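Local atomic coordinates of UDP-glucose 4-epimerase (Brucella ovis, PDB entry 4WOK), a protein that binds NAD and probably interconverts UDP-glucose and UDP-galactose by inverting the configuration at C4 of the sugar. Residues V80-A85 against V122-S127; R101-G106 against R153-A158; S127-G132 against N149-T154. The protein carries 2 engineered substitutions. All blocks are in the same frame, centred on the assembly; numbering follows the deposited sequence. Where two conformers were deposited one is given.

Contact 1: V80-A85 against V122-S127. With NAD (nicotinamide-adenine-dinucleotide), chain B.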
loop_
_atom_site.group_PDB
_atom_site.type_symbol
_atom_site.label_atom_id
_atom_site.label_comp_id
_atom_site.label_asym_id
_atom_site.label_seq_id
_atom_site.Cartn_x
_atom_site.Cartn_y
_atom_site.Cartn_z
ATOM N N VAL A 80 7.671 -0.062 14.485
ATOM C CA VAL A 80 8.041 -0.784 13.273
ATOM C C VAL A 80 6.886 -0.654 12.275
ATOM O O VAL A 80 5.740 -0.925 12.619
ATOM C CB VAL A 80 8.335 -2.274 13.564
ATOM C CG1 VAL A 80 8.654 -3.051 12.269
ATOM C CG2 VAL A 80 9.476 -2.397 14.563
ATOM N N ILE A 81 7.187 -0.201 11.060
ATOM C CA ILE A 81 6.183 -0.147 10.006
ATOM C C ILE A 81 6.528 -1.228 8.976
ATOM O O ILE A 81 7.633 -1.251 8.434
ATOM C CB ILE A 81 6.125 1.221 9.342
ATOM C CG1 ILE A 81 6.095 2.327 10.412
ATOM C CG2 ILE A 81 4.883 1.320 8.468
ATOM C CD1 ILE A 81 6.026 3.716 9.820
ATOM N N HIS A 82 5.571 -2.110 8.726
ATOM C CA HIS A 82 5.816 -3.326 7.961
ATOM C C HIS A 82 5.201 -3.196 6.569
ATOM O O HIS A 82 3.995 -3.363 6.401
ATOM C CB HIS A 82 5.240 -4.526 8.712
ATOM C CG HIS A 82 5.412 -5.834 7.995
ATOM N ND1 HIS A 82 6.301 -5.999 6.957
ATOM C CD2 HIS A 82 4.825 -7.038 8.194
ATOM C CE1 HIS A 82 6.243 -7.257 6.532
ATOM N NE2 HIS A 82 5.351 -7.901 7.257
ATOM N N PHE A 83 6.037 -2.871 5.586
ATOM C CA PHE A 83 5.638 -2.822 4.173
ATOM C C PHE A 83 6.193 -3.992 3.354
ATOM O O PHE A 83 5.984 -4.057 2.145
ATOM C CB PHE A 83 6.148 -1.551 3.487
ATOM C CG PHE A 83 5.575 -0.266 4.023
ATOM C CD1 PHE A 83 4.289 0.126 3.693
ATOM C CD2 PHE A 83 6.354 0.579 4.808
ATOM C CE1 PHE A 83 3.769 1.348 4.169
ATOM C CE2 PHE A 83 5.844 1.786 5.277
ATOM C CZ PHE A 83 4.552 2.164 4.955
ATOM N N ALA A 84 6.960 -4.862 3.995
ATOM C CA ALA A 84 7.777 -5.822 3.267
ATOM C C ALA A 84 6.940 -7.023 2.846
ATOM O O ALA A 84 6.794 -7.989 3.574
ATOM C CB ALA A 84 8.953 -6.264 4.122
ATOM N N ALA A 85 6.372 -6.985 1.648
ATOM C CA ALA A 85 5.555 -8.117 1.233
ATOM C C ALA A 85 5.568 -8.325 -0.276
ATOM O O ALA A 85 6.008 -7.451 -1.028
ATOM C CB ALA A 85 4.126 -7.925 1.726
ATOM N N VAL A 122 3.731 -2.065 16.206
ATOM C CA VAL A 122 3.779 -2.510 14.804
ATOM C C VAL A 122 2.663 -1.912 13.964
ATOM O O VAL A 122 1.481 -2.060 14.273
ATOM C CB VAL A 122 3.719 -4.047 14.701
ATOM C CG1 VAL A 122 3.660 -4.498 13.231
ATOM C CG2 VAL A 122 4.931 -4.654 15.408
ATOM N N ILE A 123 3.055 -1.217 12.903
ATOM C CA ILE A 123 2.094 -0.662 11.967
ATOM C C ILE A 123 2.150 -1.526 10.712
ATOM O O ILE A 123 3.160 -1.546 10.027
ATOM C CB ILE A 123 2.401 0.803 11.620
ATOM C CG1 ILE A 123 2.614 1.644 12.894
ATOM C CG2 ILE A 123 1.317 1.372 10.698
ATOM C CD1 ILE A 123 1.458 1.618 13.825
ATOM N N PHE A 124 1.067 -2.238 10.432
ATOM C CA PHE A 124 1.033 -3.258 9.378
ATOM C C PHE A 124 0.291 -2.762 8.145
ATOM O O PHE A 124 -0.871 -2.370 8.228
ATOM C CB PHE A 124 0.362 -4.533 9.883
ATOM C CG PHE A 124 0.260 -5.609 8.828
ATOM C CD1 PHE A 124 1.405 -6.183 8.292
ATOM C CD2 PHE A 124 -0.973 -6.017 8.348
ATOM C CE1 PHE A 124 1.315 -7.175 7.289
ATOM C CE2 PHE A 124 -1.077 -7.004 7.344
ATOM C CZ PHE A 124 0.071 -7.582 6.824
ATOM N N SER A 125 0.961 -2.773 6.996
ATOM C CA SER A 125 0.315 -2.349 5.762
ATOM C C SER A 125 -0.452 -3.534 5.204
ATOM O O SER A 125 0.130 -4.482 4.692
ATOM C CB SER A 125 1.341 -1.822 4.745
ATOM O OG SER A 125 0.935 -0.551 4.226
ATOM N N SER A 126 -1.770 -3.483 5.332
ATOM C CA SER A 126 -2.621 -4.575 4.907
ATOM C C SER A 126 -3.273 -4.205 3.585
ATOM O O SER A 126 -2.765 -3.350 2.870
ATOM C CB SER A 126 -3.669 -4.882 5.979
ATOM O OG SER A 126 -4.348 -6.095 5.700
ATOM N N SER A 127 -4.406 -4.823 3.272
ATOM C CA SER A 127 -5.071 -4.603 1.987
ATOM C C SER A 127 -6.561 -4.786 2.118
ATOM O O SER A 127 -7.012 -5.609 2.906
ATOM C CB SER A 127 -4.539 -5.574 0.924
ATOM O OG SER A 127 -5.300 -5.459 -0.270
HETATM P PA NAD B . 7.024 -2.348 -3.227
HETATM O O1A NAD B . 7.359 -3.736 -3.740
HETATM O O2A NAD B . 7.472 -1.077 -3.886
HETATM O O5B NAD B . 7.778 -2.281 -1.668
HETATM C C5B NAD B . 7.955 -3.575 -1.132
HETATM C C4B NAD B . 9.301 -3.490 -0.366
HETATM O O4B NAD B . 9.470 -4.642 0.472
HETATM C C3B NAD B . 10.357 -3.531 -1.477
HETATM O O3B NAD B . 11.289 -2.514 -1.210
HETATM C C2B NAD B . 10.968 -4.944 -1.307
HETATM O O2B NAD B . 12.296 -4.949 -1.657
HETATM C C1B NAD B . 10.795 -5.159 0.240
HETATM N N9A NAD B . 10.682 -6.587 0.596
HETATM C C8A NAD B . 9.841 -7.577 0.042
HETATM N N7A NAD B . 9.985 -8.766 0.638
HETATM C C5A NAD B . 10.963 -8.539 1.616
HETATM C C6A NAD B . 11.559 -9.397 2.565
HETATM N N6A NAD B . 11.197 -10.723 2.630
HETATM N N1A NAD B . 12.492 -8.910 3.416
HETATM C C2A NAD B . 12.827 -7.584 3.306
HETATM N N3A NAD B . 12.348 -6.648 2.437
HETATM C C4A NAD B . 11.400 -7.184 1.609
HETATM O O3 NAD B . 5.454 -2.561 -2.954
HETATM P PN NAD B . 4.632 -1.296 -2.374
HETATM O O1N NAD B . 5.383 -0.143 -1.770
HETATM O O2N NAD B . 3.468 -1.186 -3.295
HETATM O O5D NAD B . 3.646 -1.887 -1.084
HETATM C C5D NAD B . 4.364 -2.351 -0.050
HETATM C C4D NAD B . 3.339 -2.707 1.027
HETATM O O4D NAD B . 2.052 -2.036 0.710
HETATM C C3D NAD B . 3.042 -4.220 0.968
HETATM O O3D NAD B . 2.744 -4.594 2.275
HETATM C C2D NAD B . 1.785 -4.245 0.092
HETATM O O2D NAD B . 0.954 -5.314 0.313
HETATM C C1D NAD B . 1.075 -3.025 0.724
HETATM N N1N NAD B . -0.085 -2.600 -0.211
HETATM C C2N NAD B . 0.253 -1.964 -1.403
HETATM C C3N NAD B . -0.798 -1.567 -2.271
HETATM C C7N NAD B . -0.447 -0.880 -3.565
HETATM O O7N NAD B . -1.339 -0.493 -4.326
HETATM N N7N NAD B . 0.886 -0.696 -3.874
HETATM C C4N NAD B . -2.121 -1.834 -1.914
HETATM C C5N NAD B . -2.422 -2.477 -0.714
HETATM C C6N NAD B . -1.383 -2.866 0.145
HETATM O O HOH W 1 3.336 -5.724 4.645
#
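Val122 lies beside Val80 where two parallel strands, 80-82 and 122-125, run next to each other with their axes 4.6 Å apart at closest approach and 13° off exact alignment. The CA of Val122 turns its C-H to Val80 O, and the amide that follows takes the same oxygen: Ile123 N donates to Val80 O at 2.7 Å in an almost straight bond. The carbonyl of Ile123 answers by accepting from His82 N at 2.8 Å, with a C-H from Ile81 CA as a further contact. Its side chain runs alongside that of Ile81, both pointing the same way, and Ile81 CG2 touches Ile123 CB at 4.0 Å. Helices 22-33 and 236-251 close over this pair.

Phe124 belongs to the other face, with Val80, Val122 and His82. CG anti to the backbone N (chi1 178°) starts its ring off beside the imidazole; His82 CD2 meets Phe124 CD1 at 3.5 Å, near the plane of the phenyl and at its rim, the two rings inclined by 52°. The imidazole is tied down elsewhere, through NE2 to Thr107 of helix 96-116. Ser125 completes the pairing, its N donating to His82 O at 3.1 Å. A water lies within bonding distance of His82 O and of NAD O3D (2.7 Å from the water oxygen), with Ser125 O a weak third partner. Ser125 OG packs against Phe83 CD1 and CE1 while bonding to His243 and Tyr178. Past the strand, Ser126 O comes within 3.1 Å of NAD C6N on the nicotinamide ring. Neighbouring central strands of a parallel sheet, whose C-terminal ends open into loops that line the NAD site, are characteristic of the Rossmann fold.

Contact 2: R101-G106 against R153-A158; sequences RNNVGG and RTKLIA. With NAD (nicotinamide-adenine-dinucleotide), chain B.
Asn103 faces Thr154 where helices 96-116 and 150-169 run nearly parallel, the axes of their short segments 8.7 Å apart and 11° from alignment. Its CB already rests on the threonine, 3.7 Å from Thr154 CB. With CG anti to the carbonyl carbon (chi1 -61°), the amide carbon sits 3.8 Å from Thr154 OG1. From there the branches part: OD1 turns to the side of Ala85 and has its polar partner outside the two segments, and ND2 donates to Thr154 OG1 at 3.1 Å, the hydroxyl oxygen lying somewhat out of the amide plane. ND2 also bonds to Ser86 O, its stronger partner, and is thus shared between loop and helix. Thr154 OG1 in turn has Pro150 O and Tyr151 O in bonding range, within its own helix.

A water bridges the backbones as well, donating to Asn103 O at 2.7 Å and to Thr154 O. Beside these polar bonds the contact is apolar: Val104 CG1 meets Ile157 CG2 at 3.8 Å, the side chains crossing at about a right angle, while Val104 CG2 leans on Thr154 CB.

Each helix also reaches NAD. Asn102 reads the adenine with both ends of its amide, OD1 accepting from N6A and ND2 donating to N7A, and Lys155 NZ donates to O3D at 2.9 Å. Such paired helices over one face of the sheet, the second carrying a YxxxK sequence, are typical of the Rossmann domain of short-chain dehydrogenase-type epimerases.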
loop_
_atom_site.group_PDB
_atom_site.type_symbol
_atom_site.label_atom_id
_atom_site.label_comp_id
_atom_site.label_asym_id
_atom_site.label_seq_id
_atom_site.Cartn_x
_atom_site.Cartn_y
_atom_site.Cartn_z
ATOM N N ARG A 101 5.020 -17.820 1.875
ATOM C CA ARG A 101 6.367 -17.726 2.447
ATOM C C ARG A 101 6.703 -16.291 2.876
ATOM O O ARG A 101 7.077 -16.046 4.019
ATOM C CB ARG A 101 7.417 -18.219 1.460
ATOM C CG ARG A 101 8.857 -17.925 1.890
ATOM C CD ARG A 101 9.873 -18.459 0.884
ATOM N NE ARG A 101 11.255 -18.165 1.282
ATOM C CZ ARG A 101 11.982 -18.956 2.064
ATOM N NH1 ARG A 101 11.465 -20.085 2.532
ATOM N NH2 ARG A 101 13.232 -18.626 2.379
ATOM N N ASN A 102 6.577 -15.348 1.944
ATOM C CA ASN A 102 6.945 -13.955 2.215
ATOM C C ASN A 102 5.968 -13.286 3.177
ATOM O O ASN A 102 6.366 -12.622 4.139
ATOM C CB ASN A 102 7.012 -13.157 0.906
ATOM C CG ASN A 102 8.198 -12.178 0.856
ATOM O OD1 ASN A 102 9.303 -12.477 1.332
ATOM N ND2 ASN A 102 7.970 -11.008 0.250
ATOM N N ASN A 103 4.681 -13.462 2.933
ATOM C CA ASN A 103 3.686 -12.707 3.687
ATOM C C ASN A 103 3.271 -13.306 5.026
ATOM O O ASN A 103 2.965 -12.567 5.965
ATOM C CB ASN A 103 2.449 -12.515 2.835
ATOM C CG ASN A 103 2.742 -11.741 1.566
ATOM O OD1 ASN A 103 3.903 -11.416 1.274
ATOM N ND2 ASN A 103 1.693 -11.429 0.807
ATOM N N VAL A 104 3.238 -14.631 5.124
ATOM C CA VAL A 104 2.920 -15.271 6.400
ATOM C C VAL A 104 4.210 -15.614 7.149
ATOM O O VAL A 104 4.416 -15.146 8.259
ATOM C CB VAL A 104 2.054 -16.538 6.209
ATOM C CG1 VAL A 104 1.722 -17.185 7.570
ATOM C CG2 VAL A 104 0.765 -16.170 5.460
ATOM N N GLY A 105 5.074 -16.425 6.547
ATOM C CA GLY A 105 6.370 -16.710 7.154
ATOM C C GLY A 105 7.190 -15.456 7.459
ATOM O O GLY A 105 7.756 -15.323 8.553
ATOM N N GLY A 106 7.265 -14.535 6.503
ATOM C CA GLY A 106 8.024 -13.306 6.701
ATOM C C GLY A 106 7.449 -12.455 7.828
ATOM O O GLY A 106 8.180 -11.906 8.660
ATOM N N ARG A 153 -5.673 -13.670 1.025
ATOM C CA ARG A 153 -5.617 -14.690 2.065
ATOM C C ARG A 153 -4.454 -14.448 3.019
ATOM O O ARG A 153 -4.592 -14.491 4.238
ATOM C CB ARG A 153 -5.479 -16.071 1.423
ATOM C CG ARG A 153 -5.756 -17.246 2.339
ATOM C CD ARG A 153 -7.175 -17.767 2.127
ATOM N NE ARG A 153 -8.037 -17.417 3.247
ATOM C CZ ARG A 153 -9.360 -17.344 3.186
ATOM N NH1 ARG A 153 -10.042 -17.013 4.275
ATOM N NH2 ARG A 153 -9.996 -17.593 2.041
ATOM N N THR A 154 -3.275 -14.193 2.454
ATOM C CA THR A 154 -2.094 -14.086 3.298
ATOM C C THR A 154 -2.079 -12.770 4.083
ATOM O O THR A 154 -1.559 -12.727 5.196
ATOM C CB THR A 154 -0.789 -14.225 2.477
ATOM O OG1 THR A 154 -0.722 -13.199 1.483
ATOM C CG2 THR A 154 -0.719 -15.594 1.813
ATOM N N LYS A 155 -2.655 -11.706 3.525
ATOM C CA LYS A 155 -2.790 -10.448 4.287
ATOM C C LYS A 155 -3.743 -10.626 5.478
ATOM O O LYS A 155 -3.512 -10.094 6.556
ATOM C CB LYS A 155 -3.297 -9.309 3.378
ATOM C CG LYS A 155 -2.270 -8.841 2.349
ATOM C CD LYS A 155 -1.071 -8.213 3.067
ATOM C CE LYS A 155 -0.034 -7.640 2.098
ATOM N NZ LYS A 155 1.031 -6.902 2.889
ATOM N N LEU A 156 -4.825 -11.366 5.267
ATOM C CA LEU A 156 -5.768 -11.665 6.341
ATOM C C LEU A 156 -5.113 -12.500 7.447
ATOM O O LEU A 156 -5.330 -12.258 8.638
ATOM C CB LEU A 156 -6.982 -12.406 5.779
ATOM C CG LEU A 156 -8.083 -12.768 6.779
ATOM C CD1 LEU A 156 -8.597 -11.505 7.454
ATOM C CD2 LEU A 156 -9.223 -13.500 6.074
ATOM N N ILE A 157 -4.321 -13.488 7.047
ATOM C CA ILE A 157 -3.611 -14.333 8.013
ATOM C C ILE A 157 -2.684 -13.474 8.866
ATOM O O ILE A 157 -2.642 -13.629 10.083
ATOM C CB ILE A 157 -2.799 -15.445 7.312
ATOM C CG1 ILE A 157 -3.738 -16.456 6.650
ATOM C CG2 ILE A 157 -1.840 -16.128 8.304
ATOM C CD1 ILE A 157 -3.023 -17.389 5.672
ATOM N N ALA A 158 -1.966 -12.547 8.238
ATOM C CA ALA A 158 -1.117 -11.637 9.007
ATOM C C ALA A 158 -1.928 -10.787 9.991
ATOM O O ALA A 158 -1.485 -10.542 11.108
ATOM C CB ALA A 158 -0.317 -10.739 8.082
HETATM P PA NAD B . 7.024 -2.348 -3.227
HETATM O O1A NAD B . 7.359 -3.736 -3.740
HETATM O O2A NAD B . 7.472 -1.077 -3.886
HETATM O O5B NAD B . 7.778 -2.281 -1.668
HETATM C C5B NAD B . 7.955 -3.575 -1.132
HETATM C C4B NAD B . 9.301 -3.490 -0.366
HETATM O O4B NAD B . 9.470 -4.642 0.472
HETATM C C3B NAD B . 10.357 -3.531 -1.477
HETATM O O3B NAD B . 11.289 -2.514 -1.210
HETATM C C2B NAD B . 10.968 -4.944 -1.307
HETATM O O2B NAD B . 12.296 -4.949 -1.657
HETATM C C1B NAD B . 10.795 -5.159 0.240
HETATM N N9A NAD B . 10.682 -6.587 0.596
HETATM C C8A NAD B . 9.841 -7.577 0.042
HETATM N N7A NAD B . 9.985 -8.766 0.638
HETATM C C5A NAD B . 10.963 -8.539 1.616
HETATM C C6A NAD B . 11.559 -9.397 2.565
HETATM N N6A NAD B . 11.197 -10.723 2.630
HETATM N N1A NAD B . 12.492 -8.910 3.416
HETATM C C2A NAD B . 12.827 -7.584 3.306
HETATM N N3A NAD B . 12.348 -6.648 2.437
HETATM C C4A NAD B . 11.400 -7.184 1.609
HETATM O O3 NAD B . 5.454 -2.561 -2.954
HETATM P PN NAD B . 4.632 -1.296 -2.374
HETATM O O1N NAD B . 5.383 -0.143 -1.770
HETATM O O2N NAD B . 3.468 -1.186 -3.295
HETATM O O5D NAD B . 3.646 -1.887 -1.084
HETATM C C5D NAD B . 4.364 -2.351 -0.050
HETATM C C4D NAD B . 3.339 -2.707 1.027
HETATM O O4D NAD B . 2.052 -2.036 0.710
HETATM C C3D NAD B . 3.042 -4.220 0.968
HETATM O O3D NAD B . 2.744 -4.594 2.275
HETATM C C2D NAD B . 1.785 -4.245 0.092
HETATM O O2D NAD B . 0.954 -5.314 0.313
HETATM C C1D NAD B . 1.075 -3.025 0.724
HETATM N N1N NAD B . -0.085 -2.600 -0.211
HETATM C C2N NAD B . 0.253 -1.964 -1.403
HETATM C C3N NAD B . -0.798 -1.567 -2.271
HETATM C C7N NAD B . -0.447 -0.880 -3.565
HETATM O O7N NAD B . -1.339 -0.493 -4.326
HETATM N N7N NAD B . 0.886 -0.696 -3.874
HETATM C C4N NAD B . -2.121 -1.834 -1.914
HETATM C C5N NAD B . -2.422 -2.477 -0.714
HETATM C C6N NAD B . -1.383 -2.866 0.145
HETATM O O HOH W 2 1.005 -10.851 5.149
#

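Contact 3: S127-G132 against N149-T154; sequences SCATYG and NPYGRT. With NAD (nicotinamide-adenine-dinucleotide), chain B.
Ser127 O is gripped twice by Thr130, by its backbone N and, at 3.0 Å, by Thr130 OG1, nearly in line with the carbonyl. OG1 can serve here because it stands between the backbone N and the carbonyl carbon of its own residue (chi1 56°); it also bonds to Gln145. Ser127 OG accepts from Ala129 N at 2.9 Å, an ST turn that leads into the short 3-10 segment 128-130.

This tight loop lies against the first turn of helix 150-169. Ser127 offers its side chain to Tyr151, with CB 3.7 Å from Tyr151 OH and OG beside CE2. The methyl of Ala129 touches the same ring at Tyr151 CE2, 4.1 Å away, and also packs on Gly152 CA. Close approach of the two backbones shows in the 4.6 Å between Thr130 CA and Gly152 CA, and the methyl CG2 of Thr130 lies near Gly152 O. The helix start is fixed by Asn149, an N-cap whose OD1 accepts from Gly152 N at 2.9 Å.

Tyr151 CG is anti to its backbone N (chi1 170°), and the ring beyond carries OH to NAD, where it bonds to O2D at 2.9 Å; either hydroxyl could be the donor. Tyr151 OH is also 3.5 Å from NAD C6N. Ser127, by the nicotinamide ring, and Tyr151, on the ribose hydroxyl, thus meet at the reactive end of NAD, an arrangement consistent with the serine and tyrosine that relatives use for proton transfer during epimerisation.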
loop_
_atom_site.group_PDB
_atom_site.type_symbol
_atom_site.label_atom_id
_atom_site.label_comp_id
_atom_site.label_asym_id
_atom_site.label_seq_id
_atom_site.Cartn_x
_atom_site.Cartn_y
_atom_site.Cartn_z
ATOM N N SER A 127 -4.406 -4.823 3.272
ATOM C CA SER A 127 -5.071 -4.603 1.987
ATOM C C SER A 127 -6.561 -4.786 2.118
ATOM O O SER A 127 -7.012 -5.609 2.906
ATOM C CB SER A 127 -4.539 -5.574 0.924
ATOM O OG SER A 127 -5.300 -5.459 -0.270
ATOM N N CYS A 128 -7.325 -4.031 1.340
ATOM C CA CYS A 128 -8.766 -4.233 1.293
ATOM C C CYS A 128 -9.109 -5.491 0.501
ATOM O O CYS A 128 -10.272 -5.882 0.415
ATOM C CB CYS A 128 -9.467 -3.019 0.690
ATOM S SG CYS A 128 -9.564 -1.598 1.796
ATOM N N ALA A 129 -8.091 -6.133 -0.072
ATOM C CA ALA A 129 -8.287 -7.437 -0.700
ATOM C C ALA A 129 -8.723 -8.491 0.325
ATOM O O ALA A 129 -9.245 -9.544 -0.045
ATOM C CB ALA A 129 -7.016 -7.887 -1.414
ATOM N N THR A 130 -8.519 -8.213 1.612
ATOM C CA THR A 130 -8.932 -9.157 2.647
ATOM C C THR A 130 -10.457 -9.338 2.681
ATOM O O THR A 130 -10.949 -10.373 3.125
ATOM C CB THR A 130 -8.457 -8.717 4.046
ATOM O OG1 THR A 130 -8.939 -7.398 4.315
ATOM C CG2 THR A 130 -6.925 -8.735 4.145
ATOM N N TYR A 131 -11.198 -8.337 2.208
ATOM C CA TYR A 131 -12.664 -8.385 2.244
ATOM C C TYR A 131 -13.270 -9.333 1.216
ATOM O O TYR A 131 -14.335 -9.916 1.452
ATOM C CB TYR A 131 -13.260 -6.990 2.027
ATOM C CG TYR A 131 -12.947 -6.012 3.126
ATOM C CD1 TYR A 131 -13.368 -6.246 4.429
ATOM C CD2 TYR A 131 -12.239 -4.848 2.864
ATOM C CE1 TYR A 131 -13.087 -5.346 5.446
ATOM C CE2 TYR A 131 -11.949 -3.944 3.879
ATOM C CZ TYR A 131 -12.376 -4.202 5.165
ATOM O OH TYR A 131 -12.095 -3.310 6.174
ATOM N N GLY A 132 -12.606 -9.474 0.074
ATOM C CA GLY A 132 -13.174 -10.205 -1.047
ATOM C C GLY A 132 -14.346 -9.421 -1.617
ATOM O O GLY A 132 -14.310 -8.190 -1.657
ATOM N N ASN A 149 -8.291 -14.715 -3.325
ATOM C CA ASN A 149 -6.982 -15.095 -3.865
ATOM C C ASN A 149 -5.925 -15.174 -2.759
ATOM O O ASN A 149 -6.114 -14.613 -1.664
ATOM C CB ASN A 149 -6.537 -14.126 -4.968
ATOM C CG ASN A 149 -6.509 -12.682 -4.509
ATOM O OD1 ASN A 149 -5.840 -12.342 -3.536
ATOM N ND2 ASN A 149 -7.223 -11.815 -5.228
ATOM N N PRO A 150 -4.820 -15.890 -3.024
ATOM C CA PRO A 150 -3.832 -16.086 -1.951
ATOM C C PRO A 150 -3.243 -14.783 -1.406
ATOM O O PRO A 150 -2.905 -14.722 -0.218
ATOM C CB PRO A 150 -2.754 -16.941 -2.631
ATOM C CG PRO A 150 -3.560 -17.800 -3.593
ATOM C CD PRO A 150 -4.606 -16.828 -4.142
ATOM N N TYR A 151 -3.126 -13.758 -2.243
ATOM C CA TYR A 151 -2.638 -12.475 -1.755
ATOM C C TYR A 151 -3.536 -11.946 -0.639
ATOM O O TYR A 151 -3.050 -11.662 0.455
ATOM C CB TYR A 151 -2.547 -11.448 -2.879
ATOM C CG TYR A 151 -2.268 -10.043 -2.378
ATOM C CD1 TYR A 151 -1.033 -9.717 -1.821
ATOM C CD2 TYR A 151 -3.237 -9.045 -2.460
ATOM C CE1 TYR A 151 -0.772 -8.439 -1.362
ATOM C CE2 TYR A 151 -2.978 -7.756 -2.006
ATOM C CZ TYR A 151 -1.743 -7.463 -1.459
ATOM O OH TYR A 151 -1.471 -6.196 -0.997
ATOM N N GLY A 152 -4.836 -11.824 -0.918
ATOM C CA GLY A 152 -5.797 -11.432 0.102
ATOM C C GLY A 152 -5.772 -12.373 1.296
ATOM O O GLY A 152 -5.822 -11.945 2.444
ATOM N N ARG A 153 -5.673 -13.670 1.025
ATOM C CA ARG A 153 -5.617 -14.690 2.065
ATOM C C ARG A 153 -4.454 -14.448 3.019
ATOM O O ARG A 153 -4.592 -14.491 4.238
ATOM C CB ARG A 153 -5.479 -16.071 1.423
ATOM C CG ARG A 153 -5.756 -17.246 2.339
ATOM C CD ARG A 153 -7.175 -17.767 2.127
ATOM N NE ARG A 153 -8.037 -17.417 3.247
ATOM C CZ ARG A 153 -9.360 -17.344 3.186
ATOM N NH1 ARG A 153 -10.042 -17.013 4.275
ATOM N NH2 ARG A 153 -9.996 -17.593 2.041
ATOM N N THR A 154 -3.275 -14.193 2.454
ATOM C CA THR A 154 -2.094 -14.086 3.298
ATOM C C THR A 154 -2.079 -12.770 4.083
ATOM O O THR A 154 -1.559 -12.727 5.196
ATOM C CB THR A 154 -0.789 -14.225 2.477
ATOM O OG1 THR A 154 -0.722 -13.199 1.483
ATOM C CG2 THR A 154 -0.719 -15.594 1.813
HETATM P PA NAD B . 7.024 -2.348 -3.227
HETATM O O1A NAD B . 7.359 -3.736 -3.740
HETATM O O2A NAD B . 7.472 -1.077 -3.886
HETATM O O5B NAD B . 7.778 -2.281 -1.668
HETATM C C5B NAD B . 7.955 -3.575 -1.132
HETATM C C4B NAD B . 9.301 -3.490 -0.366
HETATM O O4B NAD B . 9.470 -4.642 0.472
HETATM C C3B NAD B . 10.357 -3.531 -1.477
HETATM O O3B NAD B . 11.289 -2.514 -1.210
HETATM C C2B NAD B . 10.968 -4.944 -1.307
HETATM O O2B NAD B . 12.296 -4.949 -1.657
HETATM C C1B NAD B . 10.795 -5.159 0.240
HETATM N N9A NAD B . 10.682 -6.587 0.596
HETATM C C8A NAD B . 9.841 -7.577 0.042
HETATM N N7A NAD B . 9.985 -8.766 0.638
HETATM C C5A NAD B . 10.963 -8.539 1.616
HETATM C C6A NAD B . 11.559 -9.397 2.565
HETATM N N6A NAD B . 11.197 -10.723 2.630
HETATM N N1A NAD B . 12.492 -8.910 3.416
HETATM C C2A NAD B . 12.827 -7.584 3.306
HETATM N N3A NAD B . 12.348 -6.648 2.437
HETATM C C4A NAD B . 11.400 -7.184 1.609
HETATM O O3 NAD B . 5.454 -2.561 -2.954
HETATM P PN NAD B . 4.632 -1.296 -2.374
HETATM O O1N NAD B . 5.383 -0.143 -1.770
HETATM O O2N NAD B . 3.468 -1.186 -3.295
HETATM O O5D NAD B . 3.646 -1.887 -1.084
HETATM C C5D NAD B . 4.364 -2.351 -0.050
HETATM C C4D NAD B . 3.339 -2.707 1.027
HETATM O O4D NAD B . 2.052 -2.036 0.710
HETATM C C3D NAD B . 3.042 -4.220 0.968
HETATM O O3D NAD B . 2.744 -4.594 2.275
HETATM C C2D NAD B . 1.785 -4.245 0.092
HETATM O O2D NAD B . 0.954 -5.314 0.313
HETATM C C1D NAD B . 1.075 -3.025 0.724
HETATM N N1N NAD B . -0.085 -2.600 -0.211
HETATM C C2N NAD B . 0.253 -1.964 -1.403
HETATM C C3N NAD B . -0.798 -1.567 -2.271
HETATM C C7N NAD B . -0.447 -0.880 -3.565
HETATM O O7N NAD B . -1.339 -0.493 -4.326
HETATM N N7N NAD B . 0.886 -0.696 -3.874
HETATM C C4N NAD B . -2.121 -1.834 -1.914
HETATM C C5N NAD B . -2.422 -2.477 -0.714
HETATM C C6N NAD B . -1.383 -2.866 0.145
#

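Overall arrangement
All three contacts belong to the NAD-binding half of the chain and touch the cofactor. Contact 1 joins neighbouring central strands of the seven-stranded parallel sheet; contact 2, its centre 11 Å away, joins helices 96-116 and 150-169 on one face of it. Along the chain these two interlock, since helix 96-116 falls between the strands and helix 150-169 follows them. Lys155 NZ probably bonds to Ser125 O, tying helix to strand. Contact 3 opens at Ser127, where contact 1 ends, and shares Arg153 and Thr154 with contact 2, 10 Å away. Together they bond the adenine and the nicotinamide ribose and come close to the nicotinamide ring, all from one Rossmann framework.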